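PDB 4JJJ: cellulose 1,4-beta-cellobiosidase from Thermobifida fusca, which probably cleaves cellulose, releasing cellobiose units, as a glycoside hydrolase family 48 cellobiohydrolase whose catalytic domain forms this chain. Local coordinates for residues W549-D553 with V600-L604. The protein carries 1 engineered substitution. Numbering follows the deposited sequence.
Sequences WDRLD and VEAHL. With CA (calcium ion), chain F; ZN (zinc ion), chain Q.
One face of the W549 indole carries both methyls of V600. CG2 sits over the five-membered ring, 3.8 Å from its centroid and only 11° off the normal, a CH-pi contact; CG1 lies over the root of the ring, 3.6 Å from W549 CG. The torsions explain the double footing: with CG1 anti to the backbone N of V600 (chi1 170°) and CG2 anti to its carbonyl carbon, both methyls reach the indole. Were W549 replaced by alanine, the V600 methyls would probably lose the flat surface they rest on, and a gap would open between loop and helix. M37, from another loop, touches both W549 and V600. L552, in one of its two modelled conformers, places CD2 3.8 Å from V600 CG1. One helical turn on, L604 spreads its two methyls over the loop: CD2 rests 3.9 Å from D550 CA, while CD1 faces the W549 carbonyl oxygen. This is apolar packing on the periphery of the family 48 (alpha/alpha)6 catalytic domain, joining the long loop after helix 519-533 to the short helix 597-604. The same loop also holds a calcium ion. D550 O and D553 OD1, the latter 2.0 Å from the metal, bind it together with D554 and three waters; water 1 also donates to D553 OD2, gripping the carboxylate through its second oxygen. On the helix, H603 offers NE2 to a zinc ion at 2.0 Å, and the V610 carbonyl takes a hydrogen bond from ND1, fixing the imidazole's rotation.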
loop_
_atom_site.group_PDB
_atom_site.type_symbol
_atom_site.label_atom_id
_atom_site.label_comp_id
_atom_site.label_asym_id
_atom_site.label_seq_id
_atom_site.Cartn_x
_atom_site.Cartn_y
_atom_site.Cartn_z
ATOM N N TRP A 549 10.615 -16.906 11.178
ATOM C CA TRP A 549 9.529 -17.818 10.874
ATOM C C TRP A 549 8.800 -18.394 12.110
ATOM O O TRP A 549 7.944 -19.239 11.925
ATOM C CB TRP A 549 10.129 -19.020 10.113
ATOM C CG TRP A 549 10.748 -18.606 8.825
ATOM C CD1 TRP A 549 12.094 -18.477 8.589
ATOM C CD2 TRP A 549 10.076 -18.193 7.599
ATOM N NE1 TRP A 549 12.284 -18.037 7.277
ATOM C CE2 TRP A 549 11.087 -17.859 6.660
ATOM C CE3 TRP A 549 8.726 -18.082 7.197
ATOM C CZ2 TRP A 549 10.804 -17.389 5.408
ATOM C CZ3 TRP A 549 8.443 -17.637 5.922
ATOM C CH2 TRP A 549 9.495 -17.318 5.032
ATOM N N ASP A 550 9.174 -17.960 13.273
ATOM C CA ASP A 550 8.712 -18.608 14.465
ATOM C C ASP A 550 7.230 -18.454 14.691
ATOM O O ASP A 550 6.612 -19.226 15.459
ATOM C CB ASP A 550 9.471 -18.070 15.669
ATOM C CG ASP A 550 9.282 -16.634 15.814
ATOM O OD1 ASP A 550 9.867 -15.888 14.990
ATOM O OD2 ASP A 550 8.546 -16.181 16.697
ATOM N N ARG A 551 6.543 -17.524 14.054
ATOM C CA ARG A 551 5.085 -17.469 14.269
ATOM C C ARG A 551 4.255 -18.400 13.386
ATOM O O ARG A 551 3.041 -18.488 13.540
ATOM C CB ARG A 551 4.622 -16.020 14.017
ATOM C CG ARG A 551 5.336 -15.042 14.900
ATOM C CD ARG A 551 5.079 -13.550 14.660
ATOM N NE ARG A 551 3.684 -13.257 14.982
ATOM C CZ ARG A 551 3.178 -12.017 15.165
ATOM N NH1 ARG A 551 3.919 -10.932 14.888
ATOM N NH2 ARG A 551 1.924 -11.875 15.500
ATOM N N LEU A 552 4.896 -19.118 12.492
ATOM C CA LEU A 552 4.120 -19.873 11.560
ATOM C C LEU A 552 3.364 -21.054 12.195
ATOM O O LEU A 552 2.327 -21.445 11.715
ATOM C CB LEU A 552 5.000 -20.227 10.385
ATOM C CG LEU A 552 5.962 -21.327 10.342
ATOM C CD1 LEU A 552 5.218 -22.642 10.253
ATOM C CD2 LEU A 552 6.852 -21.109 9.108
ATOM N N ASP A 553 3.843 -21.523 13.347
ATOM C CA ASP A 553 3.290 -22.632 14.056
ATOM C C ASP A 553 2.638 -22.276 15.358
ATOM O O ASP A 553 2.406 -23.218 16.188
ATOM C CB ASP A 553 4.391 -23.716 14.285
ATOM C CG ASP A 553 5.633 -23.180 14.977
ATOM O OD1 ASP A 553 5.552 -22.033 15.520
ATOM O OD2 ASP A 553 6.761 -23.848 14.935
ATOM N N VAL A 600 13.294 -24.023 6.480
ATOM C CA VAL A 600 12.545 -23.321 7.557
ATOM C C VAL A 600 12.294 -24.292 8.714
ATOM O O VAL A 600 12.595 -23.982 9.910
ATOM C CB VAL A 600 11.291 -22.635 7.043
ATOM C CG1 VAL A 600 10.410 -22.138 8.169
ATOM C CG2 VAL A 600 11.692 -21.543 5.994
ATOM N N GLU A 601 11.704 -25.462 8.378
ATOM C CA GLU A 601 11.375 -26.378 9.454
ATOM C C GLU A 601 12.619 -26.890 10.201
ATOM O O GLU A 601 12.586 -27.125 11.453
ATOM C CB GLU A 601 10.493 -27.532 8.943
ATOM C CG GLU A 601 9.984 -28.406 10.076
ATOM C CD GLU A 601 8.939 -29.370 9.674
ATOM O OE1 GLU A 601 8.806 -29.729 8.476
ATOM O OE2 GLU A 601 8.097 -29.817 10.538
ATOM N N ALA A 602 13.699 -27.132 9.484
ATOM C CA ALA A 602 14.985 -27.599 10.069
ATOM C C ALA A 602 15.487 -26.542 11.027
ATOM O O ALA A 602 15.957 -26.853 12.103
ATOM C CB ALA A 602 16.020 -27.910 9.020
ATOM N N HIS A 603 15.340 -25.245 10.696
ATOM C CA HIS A 603 15.732 -24.258 11.663
ATOM C C HIS A 603 14.822 -24.228 12.879
ATOM O O HIS A 603 15.269 -24.144 14.021
ATOM C CB HIS A 603 15.718 -22.834 10.962
ATOM C CG HIS A 603 15.739 -21.711 11.926
ATOM N ND1 HIS A 603 16.850 -21.481 12.699
ATOM C CD2 HIS A 603 14.807 -20.824 12.309
ATOM C CE1 HIS A 603 16.598 -20.463 13.504
ATOM N NE2 HIS A 603 15.357 -20.085 13.336
ATOM N N LEU A 604 13.519 -24.340 12.673
ATOM C CA LEU A 604 12.591 -24.263 13.746
ATOM C C LEU A 604 12.763 -25.536 14.635
ATOM O O LEU A 604 12.477 -25.446 15.844
ATOM C CB LEU A 604 11.157 -24.124 13.292
ATOM C CG LEU A 604 10.837 -22.775 12.607
ATOM C CD1 LEU A 604 9.489 -22.793 12.019
ATOM C CD2 LEU A 604 11.094 -21.572 13.490
HETATM CA CA CA F . 6.437 -20.828 16.921
HETATM ZN ZN ZN Q . 14.614 -18.390 14.093
HETATM O O HOH W 1 8.255 -21.899 16.207
HETATM O O HOH W 2 7.400 -19.635 18.357
HETATM O O HOH W 3 6.192 -22.657 18.351
HETATM O O HOH W 4 16.189 -17.027 13.812
#